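Local coordinates for protein carbohydrate deacetylase Agd3 (Neosartorya fumigata, PDB 6NWZ) that probably removes N-acetyl groups from the exopolysaccharide galactosaminogalactan, as a zinc-binding carbohydrate esterase needed for fungal biofilm formation, at residues 601-606 with 635-640; 119-124 with 213-218; 21-26 with 614-619; 326-331 with 349-354. All blocks are in the same frame, centred on the assembly; numbering follows the deposited sequence.

Contact 3 spans nearly the whole chain, pairing strand 22-31 with strand 613-618, and contacts 2 and 4 lie in series inside the loop it closes. Contact 1 crosses it: 601-606 precedes the second strand of contact 3, and 635-640 follows it. The two centres are about 23 Å apart, and helix 594-607 is followed, after a short connection, by strand 613-618. Contact 2, in the carbohydrate-binding domain, lies about 28 Å from contact 3 between centres, and both reach the same extended strand system. Contact 4, in the deacetylase domain, is about 64 and 65 Å from contacts 2 and 3 between centres, across the chain's middle. Contacts 1 and 3 thus join parts assigned to different families.

Contact 1 (601-606 with 635-640); sequences FLARYQ and CSRPIP
R637 reaches across to helix 594-607 and lies against the surface made by L602, A603 and Q606. From CB the chain sets out with CG beside the backbone N, then bends at chi2 (-76°), which turns the remaining atoms along the helix. CG meets the CB of Q606 at 3.7 Å, and the next carbon, CD, packs on A603 CB at 3.6 Å. The small methyl of alanine suits this place, since it lets the flat guanidinium settle close to the helix: A603 CB lies over one face of the group, offset toward its rim. NE then donates a hydrogen bond to Q606 OE1, although its modelled length is too short to be trusted at this resolution. NH2 adds a weak bond to the same OE1 (3.2 Å) and touches L602 CD2 at 3.5 Å. The amide and guanidinium planes are 48° apart. NH1 completes the tip with a salt bridge to E599, one turn before A603. Arginine thus offers both an apolar shaft and a polar end. Next to the disulfide C610-C635, this forms a surface interface between a helix of the deacetylase domain and the segment leading into the C-terminal antiparallel sheet.

Contact 2 (119-124 with 213-218); sequences FDVYPG and AFFIGF
P123 sets its CB over the centre of the F215 ring, 3.8 Å from the centroid, a CH-pi contact in which the compact proline ring forms the bump and the flat aromatic face receives it. The F215 ring is also bordered by V121, whose carbonyl O stands at its edge in the ring plane, while V121 CG2 is 4.2 Å from F215 CD1. A129 and A174, both small, pack against the same phenylalanine. At the other end F119 and F218 fit together obliquely, their planes at 44° and centroids 4.6 Å apart. F119 CB meets F218 CE1 (3.5 Å), and F218 CG lies over one face of the F119 ring. F119 CB also rests on F214 CB at 3.7 Å. Between these aromatic groups the backbones draw close. D120, with a positive phi of 63° that aspartate accepts more readily than most residues, turns the chain; its N gives a weak hydrogen bond to I216 O at 3.1 Å, and V121 N a long, weak one to F214 O. The carboxylate of D120 lies beside G217, OD1 to CA being 3.6 Å. Bulky apolar side chains thus fill the region where parallel strands 115-119 and 209-214 end and their chains pass into loops, within the CBM87 carbohydrate-binding domain.

Contact 3 (21-26 with 614-619); sequences GSVLSN and LSYAVA
An antiparallel beta ladder joins strand 22-31 at the N-terminus to strand 613-618, with V23 and Y616 as its hydrogen-bonded pair. V23 N bonds to Y616 O and Y616 N to V23 O, both at 3.0 Å. The ladder continues outward with V618 N to G21 O (2.8 Å) and S25 N to L614 O (2.9 Å). On the face of V23 and Y616, the two side chains lie side by side: V23 CB sits over the tyrosine ring, 3.8 Å from its centroid, and V23 CG1 reaches the hydroxyl end. Y616 has its CG between the backbone N and the carbonyl carbon (chi1 60°), which lays the ring alongside valine's branches, while S25 OG comes to the ring edge in its plane. Linking the N-terminal region with the C-terminal part of the chain, the pairing extends on both sides: S22 and L24 bond onward to G72, and S615 to T627 of strand 622-629. The opposite face carries two serines, A617 and L24, whose CD2 lies 3.7 Å from S615 CB. At G21 a phi of 142° suits a residue lacking a side chain. V23 also touches Y108 and Y112 of helix 99-112, and V618 touches L684, a ligand of the zinc ion it shares with E210.

Contact 4 (326-331 with 349-354); sequences GGIEYD and DLWPST
L350 lies across Y330, and its carbonyl O approaches Y330 CB at 3.4 Å. One methyl of the leucine, CD1, lies 4.0 Å from Y330 CD1 and 3.7 Å from D331 O, so a branched aliphatic tip fills the angle between ring and backbone. L350 N is held by D402 of helix 400-417. Next comes W351, whose broad indole is a platform for I328. CG2 of the isoleucine stands 3.9 Å above the plane over the middle of the indole, and CG1 makes a CH-pi contact with the six-membered ring, 4.0 Å from its centroid. Having CG1 beside the backbone N and CG2 anti to it (chi1 -59°), I328 brings both branches to the same face, a task for which a beta-branched residue is well suited. The indole nitrogen bonds to E406 of helix 400-417, and F409 meets the ring edge-to-face. P352 then closes the row: its CD touches I328 CG2 at 3.6 Å, and its CG lies 3.5 Å from E329 O. The two loop segments therefore meet through shape and apolar contact, while hydrogen bonds from Y330 OH to T391 and from W351 NE1 to E406 tie these residues to neighbouring parts of the deacetylase domain.

Contact 1 (601-606 with 635-640)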
loop_
_atom_site.group_PDB
_atom_site.type_symbol
_atom_site.label_atom_id
_atom_site.label_comp_id
_atom_site.label_asym_id
_atom_site.label_seq_id
_atom_site.Cartn_x
_atom_site.Cartn_y
_atom_site.Cartn_z
ATOM N N PHE A 601 7.602 -4.538 -7.060
ATOM C CA PHE A 601 7.611 -3.138 -7.467
ATOM C C PHE A 601 8.252 -2.972 -8.840
ATOM O O PHE A 601 7.807 -2.149 -9.649
ATOM C CB PHE A 601 8.343 -2.286 -6.431
ATOM C CG PHE A 601 7.434 -1.612 -5.445
ATOM C CD1 PHE A 601 6.611 -0.570 -5.842
ATOM C CD2 PHE A 601 7.415 -2.007 -4.117
ATOM C CE1 PHE A 601 5.776 0.060 -4.931
ATOM C CE2 PHE A 601 6.586 -1.381 -3.201
ATOM C CZ PHE A 601 5.764 -0.348 -3.609
ATOM N N LEU A 602 9.299 -3.750 -9.121
ATOM C CA LEU A 602 9.928 -3.689 -10.436
ATOM C C LEU A 602 9.030 -4.299 -11.505
ATOM O O LEU A 602 8.870 -3.726 -12.590
ATOM C CB LEU A 602 11.279 -4.398 -10.405
ATOM C CG LEU A 602 12.140 -4.221 -11.653
ATOM C CD1 LEU A 602 12.587 -2.774 -11.804
ATOM C CD2 LEU A 602 13.333 -5.144 -11.582
ATOM N N ALA A 603 8.432 -5.457 -11.216
ATOM C CA ALA A 603 7.556 -6.102 -12.188
ATOM C C ALA A 603 6.325 -5.252 -12.475
ATOM O O ALA A 603 5.882 -5.161 -13.626
ATOM C CB ALA A 603 7.151 -7.487 -11.688
ATOM N N ARG A 604 5.752 -4.631 -11.441
ATOM C CA ARG A 604 4.640 -3.712 -11.659
ATOM C C ARG A 604 5.052 -2.580 -12.587
ATOM O O ARG A 604 4.330 -2.236 -13.531
ATOM C CB ARG A 604 4.144 -3.152 -10.327
ATOM C CG ARG A 604 3.208 -1.958 -10.468
ATOM C CD ARG A 604 1.908 -2.362 -11.143
ATOM N NE ARG A 604 1.209 -1.222 -11.727
ATOM C CZ ARG A 604 0.102 -0.682 -11.226
ATOM N NH1 ARG A 604 -0.441 -1.177 -10.124
ATOM N NH2 ARG A 604 -0.464 0.350 -11.833
ATOM N N TYR A 605 6.225 -1.997 -12.340
ATOM C CA TYR A 605 6.690 -0.895 -13.172
ATOM C C TYR A 605 6.933 -1.349 -14.605
ATOM O O TYR A 605 6.654 -0.607 -15.554
ATOM C CB TYR A 605 7.959 -0.290 -12.571
ATOM C CG TYR A 605 8.688 0.647 -13.502
ATOM C CD1 TYR A 605 8.296 1.973 -13.634
ATOM C CD2 TYR A 605 9.771 0.206 -14.253
ATOM C CE1 TYR A 605 8.962 2.832 -14.489
ATOM C CE2 TYR A 605 10.442 1.058 -15.110
ATOM C CZ TYR A 605 10.035 2.368 -15.223
ATOM O OH TYR A 605 10.704 3.213 -16.074
ATOM N N GLN A 606 7.440 -2.570 -14.786
ATOM C CA GLN A 606 7.826 -3.017 -16.120
ATOM C C GLN A 606 6.614 -3.379 -16.970
ATOM O O GLN A 606 6.500 -2.933 -18.116
ATOM C CB GLN A 606 8.789 -4.197 -16.020
ATOM C CG GLN A 606 10.198 -3.795 -15.623
ATOM C CD GLN A 606 11.155 -4.965 -15.627
ATOM O OE1 GLN A 606 10.739 -6.124 -15.626
ATOM N NE2 GLN A 606 12.448 -4.670 -15.638
ATOM N N CYS A 635 5.589 -9.106 -23.616
ATOM C CA CYS A 635 5.909 -8.321 -22.435
ATOM C C CYS A 635 6.966 -9.062 -21.633
ATOM O O CYS A 635 6.911 -10.288 -21.510
ATOM C CB CYS A 635 4.672 -8.063 -21.572
ATOM S SG CYS A 635 4.954 -6.847 -20.263
ATOM N N SER A 636 7.929 -8.305 -21.099
ATOM C CA SER A 636 8.960 -8.898 -20.254
ATOM C C SER A 636 8.352 -9.602 -19.047
ATOM O O SER A 636 8.853 -10.644 -18.610
ATOM C CB SER A 636 9.946 -7.817 -19.803
ATOM O OG SER A 636 10.667 -8.223 -18.650
ATOM N N ARG A 637 7.271 -9.057 -18.507
ATOM C CA ARG A 637 6.614 -9.562 -17.315
ATOM C C ARG A 637 5.265 -10.182 -17.654
ATOM O O ARG A 637 4.650 -9.843 -18.671
ATOM C CB ARG A 637 6.411 -8.428 -16.302
ATOM C CG ARG A 637 7.692 -7.751 -15.863
ATOM C CD ARG A 637 8.451 -8.620 -14.886
ATOM N NE ARG A 637 9.631 -7.944 -14.363
ATOM C CZ ARG A 637 10.390 -8.429 -13.389
ATOM N NH1 ARG A 637 10.087 -9.593 -12.833
ATOM N NH2 ARG A 637 11.450 -7.751 -12.969
ATOM N N PRO A 638 4.772 -11.098 -16.824
ATOM C CA PRO A 638 3.425 -11.631 -17.045
ATOM C C PRO A 638 2.362 -10.598 -16.709
ATOM O O PRO A 638 2.550 -9.730 -15.852
ATOM C CB PRO A 638 3.358 -12.833 -16.096
ATOM C CG PRO A 638 4.320 -12.503 -15.020
ATOM C CD PRO A 638 5.440 -11.754 -15.687
ATOM N N ILE A 639 1.238 -10.705 -17.405
ATOM C CA ILE A 639 0.109 -9.792 -17.250
ATOM C C ILE A 639 -0.900 -10.446 -16.312
ATOM O O ILE A 639 -1.368 -11.557 -16.607
ATOM C CB ILE A 639 -0.542 -9.464 -18.603
ATOM C CG1 ILE A 639 0.508 -9.002 -19.616
ATOM C CG2 ILE A 639 -1.607 -8.401 -18.432
ATOM C CD1 ILE A 639 1.329 -7.831 -19.145
ATOM N N PRO A 640 -1.264 -9.812 -15.200
ATOM C CA PRO A 640 -2.265 -10.404 -14.307
ATOM C C PRO A 640 -3.670 -10.277 -14.875
ATOM O O PRO A 640 -4.028 -9.266 -15.487
ATOM C CB PRO A 640 -2.115 -9.582 -13.021
ATOM C CG PRO A 640 -1.638 -8.251 -13.501
ATOM C CD PRO A 640 -0.754 -8.526 -14.691
#

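Contact 2 (119-124 with 213-218)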
loop_
_atom_site.group_PDB
_atom_site.type_symbol
_atom_site.label_atom_id
_atom_site.label_comp_id
_atom_site.label_asym_id
_atom_site.label_seq_id
_atom_site.Cartn_x
_atom_site.Cartn_y
_atom_site.Cartn_z
ATOM N N PHE A 119 -20.384 8.957 -9.201
ATOM C CA PHE A 119 -20.213 9.335 -7.810
ATOM C C PHE A 119 -20.104 10.848 -7.702
ATOM O O PHE A 119 -19.789 11.543 -8.672
ATOM C CB PHE A 119 -18.992 8.646 -7.162
ATOM C CG PHE A 119 -17.663 8.985 -7.798
ATOM C CD1 PHE A 119 -17.005 10.174 -7.495
ATOM C CD2 PHE A 119 -17.045 8.088 -8.656
ATOM C CE1 PHE A 119 -15.773 10.474 -8.067
ATOM C CE2 PHE A 119 -15.811 8.380 -9.228
ATOM C CZ PHE A 119 -15.176 9.575 -8.932
ATOM N N ASP A 120 -20.375 11.345 -6.493
ATOM C CA ASP A 120 -20.448 12.780 -6.215
ATOM C C ASP A 120 -21.584 13.428 -7.005
ATOM O O ASP A 120 -21.441 14.519 -7.559
ATOM C CB ASP A 120 -19.110 13.472 -6.493
ATOM C CG ASP A 120 -19.032 14.859 -5.887
ATOM O OD1 ASP A 120 -19.863 15.176 -5.010
ATOM O OD2 ASP A 120 -18.144 15.636 -6.298
ATOM N N VAL A 121 -22.732 12.752 -7.050
ATOM C CA VAL A 121 -23.909 13.251 -7.748
ATOM C C VAL A 121 -25.026 13.495 -6.742
ATOM O O VAL A 121 -25.113 12.840 -5.697
ATOM C CB VAL A 121 -24.377 12.286 -8.864
ATOM C CG1 VAL A 121 -23.295 12.133 -9.921
ATOM C CG2 VAL A 121 -24.765 10.934 -8.286
ATOM N N TYR A 122 -25.878 14.459 -7.069
ATOM C CA TYR A 122 -27.019 14.801 -6.228
ATOM C C TYR A 122 -28.191 13.887 -6.566
ATOM O O TYR A 122 -28.464 13.658 -7.749
ATOM C CB TYR A 122 -27.400 16.270 -6.435
ATOM C CG TYR A 122 -28.597 16.740 -5.631
ATOM C CD1 TYR A 122 -28.453 17.180 -4.319
ATOM C CD2 TYR A 122 -29.869 16.763 -6.193
ATOM C CE1 TYR A 122 -29.552 17.618 -3.581
ATOM C CE2 TYR A 122 -30.970 17.198 -5.467
ATOM C CZ TYR A 122 -30.807 17.625 -4.165
ATOM O OH TYR A 122 -31.902 18.057 -3.450
ATOM N N PRO A 123 -28.897 13.339 -5.564
ATOM C CA PRO A 123 -29.988 12.396 -5.857
ATOM C C PRO A 123 -31.122 13.032 -6.644
ATOM O O PRO A 123 -31.813 13.932 -6.158
ATOM C CB PRO A 123 -30.453 11.945 -4.466
ATOM C CG PRO A 123 -29.994 13.016 -3.537
ATOM C CD PRO A 123 -28.715 13.543 -4.119
ATOM N N GLY A 124 -31.316 12.556 -7.870
ATOM C CA GLY A 124 -32.346 13.071 -8.734
ATOM C C GLY A 124 -33.023 11.957 -9.500
ATOM O O GLY A 124 -32.727 10.773 -9.303
ATOM N N ALA A 213 -24.780 4.562 -8.547
ATOM C CA ALA A 213 -24.733 5.980 -8.212
ATOM C C ALA A 213 -24.413 6.161 -6.736
ATOM O O ALA A 213 -25.062 5.555 -5.877
ATOM C CB ALA A 213 -26.058 6.675 -8.547
ATOM N N PHE A 214 -23.431 7.012 -6.449
ATOM C CA PHE A 214 -23.011 7.325 -5.088
ATOM C C PHE A 214 -23.393 8.765 -4.766
ATOM O O PHE A 214 -22.914 9.699 -5.420
ATOM C CB PHE A 214 -21.505 7.122 -4.917
ATOM C CG PHE A 214 -21.091 5.681 -4.759
ATOM C CD1 PHE A 214 -20.862 4.885 -5.866
ATOM C CD2 PHE A 214 -20.912 5.131 -3.498
ATOM C CE1 PHE A 214 -20.474 3.566 -5.724
ATOM C CE2 PHE A 214 -20.526 3.811 -3.348
ATOM C CZ PHE A 214 -20.307 3.027 -4.462
ATOM N N PHE A 215 -24.245 8.944 -3.760
ATOM C CA PHE A 215 -24.673 10.265 -3.300
ATOM C C PHE A 215 -23.701 10.870 -2.294
ATOM O O PHE A 215 -24.116 11.487 -1.307
ATOM C CB PHE A 215 -26.075 10.167 -2.707
ATOM C CG PHE A 215 -27.087 9.559 -3.637
ATOM C CD1 PHE A 215 -27.144 9.942 -4.968
ATOM C CD2 PHE A 215 -27.974 8.594 -3.182
ATOM C CE1 PHE A 215 -28.075 9.378 -5.829
ATOM C CE2 PHE A 215 -28.906 8.026 -4.038
ATOM C CZ PHE A 215 -28.955 8.420 -5.362
ATOM N N ILE A 216 -22.399 10.700 -2.518
ATOM C CA ILE A 216 -21.371 11.223 -1.628
ATOM C C ILE A 216 -20.147 11.548 -2.472
ATOM O O ILE A 216 -19.899 10.914 -3.502
ATOM C CB ILE A 216 -21.040 10.218 -0.495
ATOM C CG1 ILE A 216 -19.981 10.785 0.450
ATOM C CG2 ILE A 216 -20.592 8.873 -1.063
ATOM C CD1 ILE A 216 -19.710 9.906 1.643
ATOM N N GLY A 217 -19.398 12.566 -2.051
ATOM C CA GLY A 217 -18.177 12.914 -2.752
ATOM C C GLY A 217 -17.060 11.918 -2.487
ATOM O O GLY A 217 -17.043 11.215 -1.478
ATOM N N PHE A 218 -16.114 11.862 -3.421
ATOM C CA PHE A 218 -14.940 11.010 -3.311
ATOM C C PHE A 218 -13.673 11.855 -3.227
ATOM O O PHE A 218 -13.581 12.923 -3.840
ATOM C CB PHE A 218 -14.850 10.047 -4.496
ATOM C CG PHE A 218 -15.625 8.779 -4.300
ATOM C CD1 PHE A 218 -17.006 8.791 -4.261
ATOM C CD2 PHE A 218 -14.965 7.571 -4.165
ATOM C CE1 PHE A 218 -17.717 7.615 -4.084
ATOM C CE2 PHE A 218 -15.668 6.395 -3.989
ATOM C CZ PHE A 218 -17.045 6.416 -3.948
#

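Contact 3 (21-26 with 614-619)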
loop_
_atom_site.group_PDB
_atom_site.type_symbol
_atom_site.label_atom_id
_atom_site.label_comp_id
_atom_site.label_asym_id
_atom_site.label_seq_id
_atom_site.Cartn_x
_atom_site.Cartn_y
_atom_site.Cartn_z
ATOM N N GLY A 21 -20.502 -10.316 -30.522
ATOM C CA GLY A 21 -19.851 -9.044 -30.275
ATOM C C GLY A 21 -18.693 -9.182 -29.303
ATOM O O GLY A 21 -18.532 -10.189 -28.617
ATOM N N SER A 22 -17.864 -8.142 -29.256
ATOM C CA SER A 22 -16.709 -8.096 -28.369
ATOM C C SER A 22 -16.566 -6.692 -27.802
ATOM O O SER A 22 -16.908 -5.704 -28.458
ATOM C CB SER A 22 -15.416 -8.495 -29.091
ATOM O OG SER A 22 -15.500 -9.827 -29.562
ATOM N N VAL A 23 -16.055 -6.611 -26.574
ATOM C CA VAL A 23 -15.895 -5.348 -25.862
ATOM C C VAL A 23 -14.477 -5.270 -25.311
ATOM O O VAL A 23 -13.971 -6.242 -24.739
ATOM C CB VAL A 23 -16.924 -5.209 -24.719
ATOM C CG1 VAL A 23 -16.767 -3.870 -24.016
ATOM C CG2 VAL A 23 -18.340 -5.382 -25.244
ATOM N N LEU A 24 -13.836 -4.116 -25.486
ATOM C CA LEU A 24 -12.535 -3.868 -24.882
ATOM C C LEU A 24 -12.700 -3.482 -23.415
ATOM O O LEU A 24 -13.627 -2.754 -23.053
ATOM C CB LEU A 24 -11.799 -2.764 -25.637
ATOM C CG LEU A 24 -11.583 -3.029 -27.126
ATOM C CD1 LEU A 24 -10.719 -1.937 -27.718
ATOM C CD2 LEU A 24 -10.956 -4.395 -27.349
ATOM N N SER A 25 -11.788 -3.973 -22.568
ATOM C CA SER A 25 -11.877 -3.794 -21.120
ATOM C C SER A 25 -11.321 -2.462 -20.640
ATOM O O SER A 25 -10.936 -2.351 -19.469
ATOM C CB SER A 25 -11.155 -4.936 -20.401
ATOM O OG SER A 25 -11.804 -6.174 -20.621
ATOM N N ASN A 26 -11.264 -1.456 -21.504
ATOM C CA ASN A 26 -10.761 -0.149 -21.108
ATOM C C ASN A 26 -11.861 0.642 -20.409
ATOM O O ASN A 26 -12.995 0.698 -20.891
ATOM C CB ASN A 26 -10.253 0.606 -22.333
ATOM C CG ASN A 26 -9.302 1.717 -21.973
ATOM O OD1 ASN A 26 -9.683 2.886 -21.926
ATOM N ND2 ASN A 26 -8.052 1.359 -21.707
ATOM N N LEU A 614 -7.115 -6.067 -21.992
ATOM C CA LEU A 614 -8.012 -7.210 -22.007
ATOM C C LEU A 614 -9.206 -6.900 -22.896
ATOM O O LEU A 614 -9.583 -5.739 -23.080
ATOM C CB LEU A 614 -8.490 -7.564 -20.591
ATOM C CG LEU A 614 -9.283 -8.860 -20.395
ATOM C CD1 LEU A 614 -8.420 -10.078 -20.678
ATOM C CD2 LEU A 614 -9.857 -8.928 -18.990
ATOM N N SER A 615 -9.785 -7.951 -23.465
ATOM C CA SER A 615 -11.042 -7.852 -24.185
ATOM C C SER A 615 -11.835 -9.120 -23.922
ATOM O O SER A 615 -11.260 -10.187 -23.697
ATOM C CB SER A 615 -10.829 -7.658 -25.690
ATOM O OG SER A 615 -10.107 -8.745 -26.239
ATOM N N TYR A 616 -13.158 -8.999 -23.936
ATOM C CA TYR A 616 -14.020 -10.143 -23.688
ATOM C C TYR A 616 -15.056 -10.271 -24.794
ATOM O O TYR A 616 -15.591 -9.271 -25.281
ATOM C CB TYR A 616 -14.704 -10.048 -22.315
ATOM C CG TYR A 616 -15.579 -8.833 -22.103
ATOM C CD1 TYR A 616 -16.932 -8.864 -22.418
ATOM C CD2 TYR A 616 -15.059 -7.664 -21.562
ATOM C CE1 TYR A 616 -17.741 -7.759 -22.217
ATOM C CE2 TYR A 616 -15.861 -6.552 -21.357
ATOM C CZ TYR A 616 -17.201 -6.607 -21.683
ATOM O OH TYR A 616 -18.005 -5.507 -21.484
ATOM N N ALA A 617 -15.324 -11.513 -25.190
ATOM C CA ALA A 617 -16.313 -11.805 -26.214
ATOM C C ALA A 617 -17.655 -12.122 -25.569
ATOM O O ALA A 617 -17.719 -12.794 -24.534
ATOM C CB ALA A 617 -15.863 -12.979 -27.084
ATOM N N VAL A 618 -18.725 -11.629 -26.189
ATOM C CA VAL A 618 -20.085 -11.806 -25.694
ATOM C C VAL A 618 -20.862 -12.630 -26.710
ATOM O O VAL A 618 -20.828 -12.338 -27.911
ATOM C CB VAL A 618 -20.779 -10.458 -25.440
ATOM C CG1 VAL A 618 -22.150 -10.679 -24.814
ATOM C CG2 VAL A 618 -19.912 -9.580 -24.556
ATOM N N ALA A 619 -21.560 -13.655 -26.225
ATOM C CA ALA A 619 -22.345 -14.553 -27.069
ATOM C C ALA A 619 -23.697 -14.771 -26.405
ATOM O O ALA A 619 -23.784 -15.445 -25.372
ATOM C CB ALA A 619 -21.621 -15.881 -27.288
#

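Contact 4 (326-331 with 349-354)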
loop_
_atom_site.group_PDB
_atom_site.type_symbol
_atom_site.label_atom_id
_atom_site.label_comp_id
_atom_site.label_asym_id
_atom_site.label_seq_id
_atom_site.Cartn_x
_atom_site.Cartn_y
_atom_site.Cartn_z
ATOM N N GLY A 326 37.154 -4.650 20.685
ATOM C CA GLY A 326 35.851 -4.052 20.511
ATOM C C GLY A 326 35.506 -3.929 19.044
ATOM O O GLY A 326 36.229 -4.405 18.169
ATOM N N GLY A 327 34.377 -3.277 18.777
ATOM C CA GLY A 327 33.900 -3.063 17.427
ATOM C C GLY A 327 34.429 -1.782 16.819
ATOM O O GLY A 327 35.392 -1.181 17.301
ATOM N N ILE A 328 33.781 -1.361 15.735
ATOM C CA ILE A 328 34.181 -0.152 15.023
ATOM C C ILE A 328 33.710 1.065 15.805
ATOM O O ILE A 328 32.538 1.156 16.189
ATOM C CB ILE A 328 33.615 -0.152 13.594
ATOM C CG1 ILE A 328 34.119 -1.374 12.828
ATOM C CG2 ILE A 328 33.999 1.127 12.870
ATOM C CD1 ILE A 328 35.623 -1.469 12.774
ATOM N N GLU A 329 34.619 2.007 16.035
ATOM C CA GLU A 329 34.335 3.165 16.868
ATOM C C GLU A 329 34.863 4.424 16.198
ATOM O O GLU A 329 35.993 4.443 15.703
ATOM C CB GLU A 329 34.958 2.998 18.256
ATOM C CG GLU A 329 34.191 3.689 19.358
ATOM C CD GLU A 329 34.354 2.995 20.694
ATOM O OE1 GLU A 329 35.503 2.680 21.072
ATOM O OE2 GLU A 329 33.324 2.753 21.358
ATOM N N TYR A 330 34.041 5.471 16.193
ATOM C CA TYR A 330 34.381 6.743 15.565
ATOM C C TYR A 330 33.453 7.812 16.124
ATOM O O TYR A 330 32.462 7.511 16.794
ATOM C CB TYR A 330 34.267 6.663 14.038
ATOM C CG TYR A 330 32.918 6.164 13.571
ATOM C CD1 TYR A 330 31.858 7.042 13.377
ATOM C CD2 TYR A 330 32.699 4.812 13.340
ATOM C CE1 TYR A 330 30.619 6.585 12.961
ATOM C CE2 TYR A 330 31.467 4.348 12.925
ATOM C CZ TYR A 330 30.430 5.236 12.736
ATOM O OH TYR A 330 29.203 4.771 12.324
ATOM N N ASP A 331 33.787 9.069 15.839
ATOM C CA ASP A 331 32.945 10.198 16.218
ATOM C C ASP A 331 32.045 10.578 15.050
ATOM O O ASP A 331 32.519 10.757 13.922
ATOM C CB ASP A 331 33.791 11.397 16.645
ATOM C CG ASP A 331 34.414 11.212 18.013
ATOM O OD1 ASP A 331 35.453 10.525 18.108
ATOM O OD2 ASP A 331 33.860 11.751 18.993
ATOM N N ASP A 349 37.390 9.611 5.553
ATOM C CA ASP A 349 37.109 8.325 6.175
ATOM C C ASP A 349 36.943 8.483 7.683
ATOM O O ASP A 349 37.687 9.225 8.332
ATOM C CB ASP A 349 38.230 7.328 5.872
ATOM C CG ASP A 349 38.410 7.077 4.382
ATOM O OD1 ASP A 349 37.423 7.208 3.630
ATOM O OD2 ASP A 349 39.539 6.744 3.961
ATOM N N LEU A 350 35.949 7.787 8.241
ATOM C CA LEU A 350 35.774 7.724 9.686
ATOM C C LEU A 350 36.182 6.389 10.288
ATOM O O LEU A 350 36.457 6.332 11.491
ATOM C CB LEU A 350 34.313 8.007 10.068
ATOM C CG LEU A 350 33.737 9.370 9.684
ATOM C CD1 LEU A 350 32.408 9.588 10.384
ATOM C CD2 LEU A 350 34.708 10.488 10.016
ATOM N N TRP A 351 36.238 5.329 9.489
ATOM C CA TRP A 351 36.538 4.008 10.019
ATOM C C TRP A 351 37.964 3.955 10.562
ATOM O O TRP A 351 38.865 4.597 10.009
ATOM C CB TRP A 351 36.354 2.945 8.935
ATOM C CG TRP A 351 34.954 2.412 8.845
ATOM C CD1 TRP A 351 33.817 3.127 8.609
ATOM C CD2 TRP A 351 34.547 1.046 8.981
ATOM N NE1 TRP A 351 32.728 2.292 8.599
ATOM C CE2 TRP A 351 33.150 1.009 8.822
ATOM C CE3 TRP A 351 35.229 -0.150 9.225
ATOM C CZ2 TRP A 351 32.421 -0.177 8.899
ATOM C CZ3 TRP A 351 34.506 -1.324 9.300
ATOM C CH2 TRP A 351 33.116 -1.330 9.139
ATOM N N PRO A 352 38.198 3.217 11.648
ATOM C CA PRO A 352 39.575 2.988 12.093
ATOM C C PRO A 352 40.376 2.297 11.003
ATOM O O PRO A 352 39.870 1.432 10.284
ATOM C CB PRO A 352 39.411 2.091 13.325
ATOM C CG PRO A 352 38.032 2.368 13.810
ATOM C CD PRO A 352 37.217 2.632 12.573
ATOM N N SER A 353 41.640 2.695 10.883
ATOM C CA SER A 353 42.496 2.140 9.846
ATOM C C SER A 353 42.872 0.688 10.108
ATOM O O SER A 353 43.195 -0.032 9.157
ATOM C CB SER A 353 43.756 2.993 9.714
ATOM O OG SER A 353 44.339 3.218 10.985
ATOM N N THR A 354 42.821 0.232 11.371
ATOM C CA THR A 354 43.348 -1.098 11.682
ATOM C C THR A 354 42.467 -2.214 11.129
ATOM O O THR A 354 42.969 -3.040 10.347
ATOM C CB THR A 354 43.593 -1.228 13.189
#